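Local coordinates for DUF5063 domain-containing protein (Bacteroides fragilis, PDB 3NRH) that is of unknown function but belongs to the DUF5063 family and folds into a predominantly alpha-helical bundle with a short antiparallel strand pair, at residues 28-33 with 81-86; 89-94 with 111-116; 63-68 with 132-137; 59-64 with 138-143. All blocks are in the same frame, centred on the assembly; numbering follows the deposited sequence.

Interaction 1 (28-33 with 81-86); sequences ERAESM and INLASI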
# COMPACT_ATOMS: atom_id res chain seq x y z
N GLU A 28 -6.77 18.09 -3.19
CA GLU A 28 -7.25 19.46 -3.31
C GLU A 28 -7.35 19.93 -4.76
O GLU A 28 -8.10 20.85 -5.07
CB GLU A 28 -6.32 20.39 -2.52
CG GLU A 28 -6.46 20.26 -1.01
CD GLU A 28 -5.27 20.79 -0.24
OE1 GLU A 28 -4.32 21.31 -0.88
OE2 GLU A 28 -5.27 20.69 1.01
N ARG A 29 -6.60 19.28 -5.65
CA ARG A 29 -6.61 19.64 -7.07
C ARG A 29 -7.45 18.65 -7.89
O ARG A 29 -7.34 18.62 -9.12
CB ARG A 29 -5.18 19.67 -7.59
CG ARG A 29 -4.28 20.69 -6.89
CD ARG A 29 -2.82 20.43 -7.17
NE ARG A 29 -2.55 20.35 -8.60
CZ ARG A 29 -1.39 19.98 -9.13
NH1 ARG A 29 -0.37 19.66 -8.34
NH2 ARG A 29 -1.24 19.93 -10.45
N ALA A 30 -8.28 17.87 -7.22
CA ALA A 30 -9.13 16.86 -7.86
C ALA A 30 -9.99 17.34 -9.02
O ALA A 30 -10.12 16.64 -10.03
CB ALA A 30 -10.01 16.18 -6.81
N GLU A 31 -10.60 18.52 -8.90
CA GLU A 31 -11.45 19.04 -9.97
C GLU A 31 -10.65 19.34 -11.24
O GLU A 31 -11.22 19.72 -12.26
CB GLU A 31 -12.17 20.32 -9.53
CG GLU A 31 -13.12 20.16 -8.36
CD GLU A 31 -14.00 21.38 -8.18
OE1 GLU A 31 -14.90 21.59 -9.03
OE2 GLU A 31 -13.80 22.12 -7.20
N SER A 32 -9.34 19.17 -11.18
CA SER A 32 -8.49 19.45 -12.33
C SER A 32 -7.94 18.21 -13.03
O SER A 32 -6.80 18.22 -13.51
CB SER A 32 -7.32 20.34 -11.89
OG SER A 32 -7.79 21.52 -11.25
N MSE A 33 -8.73 17.15 -13.11
CA MSE A 33 -8.26 15.93 -13.76
C MSE A 33 -9.36 14.91 -14.06
O MSE A 33 -10.48 15.01 -13.54
CB MSE A 33 -7.19 15.27 -12.91
CG MSE A 33 -7.70 14.79 -11.57
SE MSE A 33 -6.27 14.09 -10.49
CE MSE A 33 -5.84 15.69 -9.48
N ILE A 81 -17.59 15.89 -1.72
CA ILE A 81 -18.46 16.00 -2.88
C ILE A 81 -17.67 16.01 -4.19
O ILE A 81 -18.09 15.38 -5.16
CB ILE A 81 -19.35 17.26 -2.78
CG1 ILE A 81 -20.32 17.10 -1.60
CG2 ILE A 81 -20.11 17.47 -4.07
CD1 ILE A 81 -21.14 18.34 -1.30
N ASN A 82 -16.55 16.72 -4.22
CA ASN A 82 -15.75 16.77 -5.44
C ASN A 82 -15.18 15.40 -5.78
O ASN A 82 -15.15 14.99 -6.94
CB ASN A 82 -14.61 17.79 -5.31
CG ASN A 82 -15.11 19.21 -5.19
OD1 ASN A 82 -16.08 19.59 -5.86
ND2 ASN A 82 -14.46 20.01 -4.36
N LEU A 83 -14.72 14.68 -4.76
CA LEU A 83 -14.16 13.36 -4.99
C LEU A 83 -15.26 12.42 -5.46
O LEU A 83 -15.05 11.59 -6.35
CB LEU A 83 -13.51 12.82 -3.71
CG LEU A 83 -12.34 13.67 -3.20
CD1 LEU A 83 -11.72 13.02 -1.97
CD2 LEU A 83 -11.29 13.82 -4.31
N ALA A 84 -16.44 12.55 -4.86
CA ALA A 84 -17.57 11.71 -5.23
C ALA A 84 -17.93 11.95 -6.69
O ALA A 84 -18.27 11.01 -7.41
CB ALA A 84 -18.76 12.01 -4.32
N SER A 85 -17.85 13.19 -7.14
CA SER A 85 -18.18 13.53 -8.53
C SER A 85 -17.18 12.94 -9.52
O SER A 85 -17.55 12.50 -10.61
CB SER A 85 -18.23 15.05 -8.71
OG SER A 85 -19.25 15.62 -7.90
N ILE A 86 -15.90 12.92 -9.14
CA ILE A 86 -14.86 12.37 -9.99
C ILE A 86 -15.04 10.87 -10.17
O ILE A 86 -14.94 10.35 -11.28
CB ILE A 86 -13.44 12.60 -9.38
CG1 ILE A 86 -13.20 14.09 -9.12
CG2 ILE A 86 -12.37 12.03 -10.30
CD1 ILE A 86 -13.16 14.93 -10.38
O HOH W 1 -14.58 23.22 -4.92

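Interaction 2 (89-94 with 111-116); sequences EKDDYL and NISEDL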
# COMPACT_ATOMS: atom_id res chain seq x y z
N GLU A 89 -20.26 6.57 -10.25
CA GLU A 89 -20.71 5.24 -9.82
C GLU A 89 -19.60 4.37 -9.20
O GLU A 89 -19.90 3.37 -8.54
CB GLU A 89 -21.40 4.49 -10.99
CG GLU A 89 -21.27 5.15 -12.37
CD GLU A 89 -19.95 4.83 -13.08
OE1 GLU A 89 -19.56 3.64 -13.13
OE2 GLU A 89 -19.32 5.78 -13.61
N LYS A 90 -18.34 4.75 -9.42
CA LYS A 90 -17.16 4.04 -8.88
C LYS A 90 -16.90 4.31 -7.41
O LYS A 90 -16.09 3.65 -6.76
CB LYS A 90 -15.90 4.50 -9.61
CG LYS A 90 -15.20 3.46 -10.40
CD LYS A 90 -15.99 3.18 -11.65
CE LYS A 90 -16.54 1.76 -11.77
NZ LYS A 90 -16.64 1.49 -13.23
N ASP A 91 -17.56 5.34 -6.90
CA ASP A 91 -17.34 5.73 -5.52
C ASP A 91 -17.79 4.71 -4.50
O ASP A 91 -17.16 4.53 -3.45
CB ASP A 91 -18.04 7.07 -5.26
CG ASP A 91 -17.51 7.75 -4.05
OD1 ASP A 91 -16.28 7.66 -3.83
OD2 ASP A 91 -18.30 8.39 -3.32
N ASP A 92 -18.88 4.02 -4.81
CA ASP A 92 -19.43 3.03 -3.90
C ASP A 92 -18.82 1.65 -4.04
O ASP A 92 -18.54 1.18 -5.15
CB ASP A 92 -20.95 2.94 -4.08
CG ASP A 92 -21.65 4.24 -3.73
OD1 ASP A 92 -21.42 5.26 -4.42
OD2 ASP A 92 -22.44 4.25 -2.76
N TYR A 93 -18.59 1.01 -2.90
CA TYR A 93 -18.05 -0.34 -2.90
C TYR A 93 -18.54 -1.08 -1.67
O TYR A 93 -18.78 -0.47 -0.62
CB TYR A 93 -16.51 -0.34 -2.93
CG TYR A 93 -15.84 0.17 -1.67
CD1 TYR A 93 -15.69 1.54 -1.44
CD2 TYR A 93 -15.30 -0.72 -0.74
CE1 TYR A 93 -15.02 2.00 -0.31
CE2 TYR A 93 -14.63 -0.26 0.39
CZ TYR A 93 -14.49 1.10 0.59
OH TYR A 93 -13.80 1.56 1.69
N LEU A 94 -18.72 -2.38 -1.81
CA LEU A 94 -19.18 -3.20 -0.70
C LEU A 94 -17.96 -3.86 -0.07
O LEU A 94 -17.28 -4.66 -0.71
CB LEU A 94 -20.16 -4.27 -1.20
N ASN A 111 -17.99 4.45 0.74
CA ASN A 111 -17.68 5.35 -0.37
C ASN A 111 -16.22 5.76 -0.29
O ASN A 111 -15.74 6.20 0.75
CB ASN A 111 -18.57 6.59 -0.31
CG ASN A 111 -20.02 6.29 -0.66
OD1 ASN A 111 -20.33 5.91 -1.79
ND2 ASN A 111 -20.90 6.45 0.31
N ILE A 112 -15.52 5.60 -1.40
CA ILE A 112 -14.11 5.98 -1.47
C ILE A 112 -13.96 7.46 -1.11
O ILE A 112 -13.05 7.84 -0.37
CB ILE A 112 -13.54 5.74 -2.88
CG1 ILE A 112 -13.59 4.24 -3.22
CG2 ILE A 112 -12.11 6.26 -2.96
CD1 ILE A 112 -13.21 3.92 -4.67
N SER A 113 -14.85 8.29 -1.63
CA SER A 113 -14.78 9.73 -1.36
C SER A 113 -14.79 10.05 0.13
O SER A 113 -14.06 10.93 0.58
CB SER A 113 -15.94 10.45 -2.06
OG SER A 113 -17.19 9.95 -1.62
N GLU A 114 -15.60 9.34 0.91
CA GLU A 114 -15.68 9.59 2.34
C GLU A 114 -14.40 9.12 3.02
O GLU A 114 -13.89 9.80 3.91
CB GLU A 114 -16.89 8.88 2.95
CG GLU A 114 -17.21 9.37 4.35
CD GLU A 114 -18.45 8.71 4.93
OE1 GLU A 114 -19.45 8.59 4.20
OE2 GLU A 114 -18.41 8.33 6.12
N ASP A 115 -13.88 7.97 2.61
CA ASP A 115 -12.64 7.44 3.18
C ASP A 115 -11.51 8.44 2.95
O ASP A 115 -10.75 8.77 3.88
CB ASP A 115 -12.24 6.11 2.53
CG ASP A 115 -13.12 4.96 2.95
OD1 ASP A 115 -13.31 4.75 4.17
OD2 ASP A 115 -13.61 4.24 2.05
N LEU A 116 -11.37 8.90 1.71
CA LEU A 116 -10.32 9.85 1.38
C LEU A 116 -10.45 11.16 2.14
O LEU A 116 -9.46 11.69 2.64
CB LEU A 116 -10.29 10.11 -0.13
CG LEU A 116 -9.89 8.90 -0.99
CD1 LEU A 116 -10.01 9.25 -2.47
CD2 LEU A 116 -8.46 8.49 -0.64

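Interaction 3 (63-68 with 132-137); sequences GDESPE and LGLNET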
# COMPACT_ATOMS: atom_id res chain seq x y z
N GLY A 63 1.40 18.14 25.37
CA GLY A 63 0.18 18.75 25.86
C GLY A 63 0.33 20.25 25.79
O GLY A 63 0.81 20.80 24.78
N ASP A 64 -0.04 20.92 26.87
CA ASP A 64 -0.02 22.36 26.94
C ASP A 64 -1.10 22.77 25.97
O ASP A 64 -2.22 22.30 26.02
CB ASP A 64 1.30 22.96 26.43
CG ASP A 64 2.20 23.42 27.55
OD1 ASP A 64 3.07 22.61 27.93
OD2 ASP A 64 2.07 24.57 28.02
N GLU A 65 -0.68 23.60 25.04
CA GLU A 65 -1.49 24.21 23.99
C GLU A 65 -1.93 23.26 22.88
O GLU A 65 -1.14 22.51 22.32
CB GLU A 65 -0.66 25.31 23.37
CG GLU A 65 -1.34 26.22 22.42
CD GLU A 65 -0.32 27.14 21.80
OE1 GLU A 65 0.60 27.55 22.53
OE2 GLU A 65 -0.43 27.45 20.59
N SER A 66 -3.22 23.31 22.56
CA SER A 66 -3.80 22.49 21.51
C SER A 66 -3.35 23.01 20.15
O SER A 66 -3.32 24.22 19.92
CB SER A 66 -5.34 22.54 21.58
OG SER A 66 -5.80 22.07 22.84
N PRO A 67 -2.97 22.11 19.24
CA PRO A 67 -2.53 22.53 17.90
C PRO A 67 -3.71 23.13 17.15
O PRO A 67 -4.86 22.74 17.39
CB PRO A 67 -2.06 21.22 17.26
CG PRO A 67 -1.68 20.37 18.44
CD PRO A 67 -2.77 20.66 19.43
N GLU A 68 -3.45 24.09 16.27
CA GLU A 68 -4.52 24.70 15.49
C GLU A 68 -5.10 23.63 14.57
O GLU A 68 -4.40 22.70 14.18
CB GLU A 68 -3.99 25.85 14.63
CG GLU A 68 -3.85 27.19 15.34
CD GLU A 68 -3.35 28.29 14.42
OE1 GLU A 68 -3.92 28.45 13.31
OE2 GLU A 68 -2.39 29.00 14.79
N LEU A 132 3.41 25.88 10.66
CA LEU A 132 3.30 27.10 11.45
C LEU A 132 4.56 27.41 12.26
O LEU A 132 4.72 28.53 12.76
CB LEU A 132 2.05 27.05 12.35
CG LEU A 132 0.73 27.02 11.56
CD1 LEU A 132 -0.45 27.06 12.50
CD2 LEU A 132 0.69 28.21 10.61
N GLY A 133 5.44 26.42 12.40
CA GLY A 133 6.70 26.64 13.09
C GLY A 133 6.85 26.62 14.60
O GLY A 133 7.94 26.92 15.09
N LEU A 134 5.80 26.30 15.34
CA LEU A 134 5.91 26.26 16.80
C LEU A 134 6.24 24.82 17.21
O LEU A 134 5.42 23.91 17.06
CB LEU A 134 4.58 26.71 17.44
CG LEU A 134 4.53 26.89 18.97
CD1 LEU A 134 5.62 27.84 19.43
CD2 LEU A 134 3.15 27.38 19.37
N ASN A 135 7.46 24.63 17.72
CA ASN A 135 7.93 23.30 18.12
C ASN A 135 6.95 22.43 18.90
O ASN A 135 6.72 21.27 18.54
CB ASN A 135 9.23 23.44 18.91
CG ASN A 135 9.88 22.09 19.19
OD1 ASN A 135 9.39 21.31 20.00
ND2 ASN A 135 11.00 21.82 18.52
N GLU A 136 6.37 22.98 19.96
CA GLU A 136 5.43 22.23 20.80
C GLU A 136 4.23 21.63 20.05
O GLU A 136 3.94 20.45 20.19
CB GLU A 136 4.91 23.11 21.94
CG GLU A 136 6.01 23.75 22.78
CD GLU A 136 6.61 24.98 22.12
OE1 GLU A 136 5.89 25.98 21.95
OE2 GLU A 136 7.81 24.94 21.77
N THR A 137 3.54 22.46 19.26
CA THR A 137 2.38 21.99 18.52
C THR A 137 2.78 21.18 17.30
O THR A 137 1.98 20.39 16.79
CB THR A 137 1.45 23.17 18.11
OG1 THR A 137 2.22 24.18 17.45
CG2 THR A 137 0.78 23.76 19.34

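Interaction 4 (59-64 with 138-143); sequences CEMIGD and MNDSLA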
# COMPACT_ATOMS: atom_id res chain seq x y z
N CYS A 59 6.30 8.99 19.14
CA CYS A 59 6.05 10.35 19.59
C CYS A 59 5.25 10.38 20.88
O CYS A 59 4.38 9.54 21.11
CB CYS A 59 5.31 11.14 18.51
SG CYS A 59 6.18 11.21 16.93
N GLU A 60 5.54 11.36 21.73
CA GLU A 60 4.84 11.50 23.00
C GLU A 60 4.15 12.86 23.08
O GLU A 60 4.68 13.86 22.61
CB GLU A 60 5.83 11.38 24.17
CG GLU A 60 6.93 12.43 24.16
CD GLU A 60 7.80 12.39 25.40
OE1 GLU A 60 8.38 11.31 25.68
OE2 GLU A 60 7.92 13.43 26.08
N MSE A 61 2.97 12.90 23.68
CA MSE A 61 2.21 14.13 23.84
C MSE A 61 2.90 15.02 24.88
O MSE A 61 3.32 14.54 25.92
CB MSE A 61 0.80 13.82 24.32
CG MSE A 61 -0.16 13.32 23.24
SE MSE A 61 -0.31 14.60 21.81
CE MSE A 61 -0.62 16.20 22.83
N ILE A 62 3.05 16.31 24.58
CA ILE A 62 3.63 17.27 25.53
C ILE A 62 2.41 17.91 26.19
O ILE A 62 2.38 18.16 27.39
CB ILE A 62 4.41 18.41 24.82
CG1 ILE A 62 5.60 17.84 24.05
CG2 ILE A 62 4.75 19.53 25.81
CD1 ILE A 62 6.44 16.87 24.78
N GLY A 63 1.40 18.14 25.37
CA GLY A 63 0.18 18.75 25.86
C GLY A 63 0.33 20.25 25.79
O GLY A 63 0.81 20.80 24.78
N ASP A 64 -0.04 20.92 26.87
CA ASP A 64 -0.02 22.36 26.94
C ASP A 64 -1.10 22.77 25.97
O ASP A 64 -2.22 22.30 26.02
CB ASP A 64 1.30 22.96 26.43
CG ASP A 64 2.20 23.42 27.55
OD1 ASP A 64 3.07 22.61 27.93
OD2 ASP A 64 2.07 24.57 28.02
N MSE A 138 4.00 21.37 16.82
CA MSE A 138 4.48 20.59 15.68
C MSE A 138 4.62 19.16 16.20
O MSE A 138 4.26 18.20 15.52
CB MSE A 138 5.85 21.10 15.20
CG MSE A 138 5.81 22.42 14.43
SE MSE A 138 7.59 23.05 13.98
CE MSE A 138 7.99 21.82 12.56
N ASN A 139 5.14 19.04 17.42
CA ASN A 139 5.32 17.73 18.02
C ASN A 139 3.99 17.07 18.36
O ASN A 139 3.79 15.89 18.07
CB ASN A 139 6.17 17.85 19.29
CG ASN A 139 6.28 16.53 20.03
OD1 ASN A 139 5.39 16.16 20.80
ND2 ASN A 139 7.37 15.82 19.80
N ASP A 140 3.09 17.83 18.98
CA ASP A 140 1.79 17.28 19.35
C ASP A 140 0.92 16.92 18.16
O ASP A 140 0.22 15.91 18.19
CB ASP A 140 1.07 18.26 20.29
CG ASP A 140 1.62 18.21 21.70
OD1 ASP A 140 2.69 17.58 21.89
OD2 ASP A 140 1.01 18.80 22.62
N SER A 141 0.96 17.73 17.10
CA SER A 141 0.16 17.43 15.92
C SER A 141 0.67 16.12 15.30
O SER A 141 -0.12 15.32 14.80
CB SER A 141 0.22 18.57 14.89
OG SER A 141 1.54 18.79 14.40
N LEU A 142 1.98 15.91 15.36
CA LEU A 142 2.58 14.69 14.83
C LEU A 142 2.12 13.49 15.66
O LEU A 142 1.68 12.47 15.13
CB LEU A 142 4.10 14.77 14.87
CG LEU A 142 4.84 13.49 14.47
CD1 LEU A 142 4.52 13.17 13.02
CD2 LEU A 142 6.34 13.66 14.67
N ALA A 143 2.22 13.62 16.98
CA ALA A 143 1.81 12.56 17.89
C ALA A 143 0.35 12.17 17.66
O ALA A 143 0.01 10.99 17.63
CB ALA A 143 2.01 12.99 19.35

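Interaction 1 (28-33 with 81-86)
Ala30 and Leu83 make the closest apolar contact here: Leu83 CD2 lies 3.7 Å from Ala30 CB, and both residues are buried. The CB of Leu83 starts out away from the loop, and only the CD2 branch comes back to reach the alanine methyl. One helical turn on, Ile86 presents the tip of its chain to backbone, its CD1 standing 3.5 Å from Ala30 O. CD1 also comes within 4.1 Å of Met33 O, so a single methyl lies close to two carbonyl oxygens of the loop.

The solvent side is looser and polar. Glu31 and Asn82 lay carboxylate on amide, the planes 19° apart and stacked, with Glu31 CD 3.6 Å from Asn82 OD1. No hydrogen bond joins these side chains directly. A water links them instead, donating to Glu31 OE2 at 2.6 Å and accepting from Asn82 ND2 at 3.3 Å.

The contact sets the connection between helices 11-28 and 35-54 against helix 73-87. Phe38 of helix 35-54 touches Met33, Leu83 and Ile86 alike, while Leu83 also packs on Ser113 and Leu116 of helix 112-131.

Interaction 2 (89-94 with 111-116)
The Tyr93 ring meets the start of helix 112-131 with its edge: Asp91 O, Ile112 N and Asp115 OD2 all lie in its plane at the rim. With CG between the backbone N and the carbonyl carbon (chi1 69°), the ring sets off toward the helix start, although the bond from CA to CB does not itself point there. The hydroxyl reaches Asp115 tip to tip, Tyr93 OH donating to Asp115 OD2 at 2.7 Å. It meets that oxygen on the syn side but 31° out of the carboxylate plane. Lower on the ring, Tyr93 CD1 touches Ile112 CG1 at 3.9 Å, the two side chains crossing at about a right angle.

The second flat group, the buried Asp91 carboxylate, is held through both oxygens by one residue. Ser113 N donates to Asp91 OD1 at 2.7 Å, and Ser113 OG to Asp91 OD2 at 2.6 Å, each on a syn lone pair. Two bonds to different oxygens would fix the rotation of the carboxylate. The backbone of the same aspartate adds a nearly straight third bond, Ile112 N to Asp91 O at 2.8 Å (165° at the hydrogen), and Asp91 O also receives a CA-H...O contact from Asn111 CA at 3.2 Å. Amides at a helix start would probably stabilise the negative charge.

Asp92 and Asn111 form an antiparallel non-hydrogen-bonded pair, with the backbone bonding of Tyr93 and Lys110 alongside. Ile112 continues into the core against Leu164 and Leu87. The whole is a small antiparallel strand pair running straight into a helix, whose first amides, Ile112 N and Ser113 N, are taken up by Asp91, just before partner strand 92-94.

Interaction 3 (63-68 with 132-137)
Thr137 sends its methyl into the bend of the 63-68 loop, where CG2 lies 3.8 Å from Glu65 O and the same distance from Pro67 CA. The recipient is an antiparallel alpha-alpha hairpin: helices 112-131 and 135-169 joined by a short turn, with Thr137 in the first turn of the second helix. Its CG2 is anti to the carbonyl carbon (OG1 chi1 52°), which directs the methyl, and not the hydroxyl, at the loop. Pro67 fits beside it, with its CB 4.1 Å from Thr137 CB and its ring CG 4.0 Å from Thr137 O. No hydrogen bond crosses this pair of segments; the contact rests on van der Waals packing.

Further out, two glutamates cross leucines at the helix connection. Glu68 crosses Leu132 at about a right angle, and its OE2 comes 3.6 Å from Leu132 CD1. These are contacts of carboxylates with methyl groups at the exposed surface.

Both leucines flank the turn. Gly133 leaves the helix at positive phi (81°), a backbone conformation that glycine adopts readily, and Leu134 follows at the N-cap position of helix 135-169. Beneath the first shell, Val129 of helix 112-131 packs on both Pro67 and Thr137, and Phe128 touches Glu68.

Glu65 has its CG anti to the backbone N (chi1 -171°), and the chain runs on extended from there, crossing Leu134 at about a right angle. Its carboxylate is near the like-charged Glu136 without contact, OE1 to OE1 5.5 Å, which may be mildly unfavourable; Glu65 OE2 lies 3.8 Å from Leu134 CD2.

Interaction 4 (59-64 with 138-143)
The long loop between helices 35-54 and 73-87 is tied to helix 135-169 where Asp140 accepts two consecutive backbone amides, those of Ile62 and Gly63. Ile62 N donates to Asp140 OD1 at 3.0 Å, a nearly straight bond (164° at the hydrogen). Gly63 N donates to Asp140 OD2 at 2.9 Å with a more bent approach, 136°. Both arrive on the syn side, somewhat out of the carboxylate plane, so the group is gripped through each of its oxygens.

Here a loop is bonded to a helix of a predominantly helical bundle through a side-chain carboxylate. Gly63 has backbone angles (phi 88°) at which a CB would press against Ile62 O. Met61 starts away from the helix, but its chain bends at chi2 and chi3, bringing its selenium (SE) to 3.7 Å from Ala143 CB and CE close to the Asp140 carboxylate.

Apolar packing continues on the next helical turn. Cys59 CB meets Ala143 CB at 3.9 Å, and its sulfur presses on the leucine branch beside it, Cys59 SG to Leu142 CD2 at 3.3 Å. Leu142 also reaches Phe126 of helix 112-131, Val7 packs on Cys59, and Cys59 N is hydrogen-bonded to Gln146 OE1.

The four contacts form two groups at either end of the bundle. Interactions 1 and 2 have centres 13 Å apart and touch, Leu83 and Ala84 of helix 73-87 packing on Ser113 and Leu116 of helix 112-131. Interactions 3 and 4 have centres 8 Å apart, share Gly63 and Asp64, and both use helix 135-169. The groups lie 31 to 34 Å apart, centre to centre. Along the chain, interaction 1 closes before interaction 2 opens, and interaction 2 falls between the segments of interactions 3 and 4, while interaction 1 alternates with both. Connections at both ends pack against helices of the bundle, in interactions 1, 3 and 4 from far along the chain.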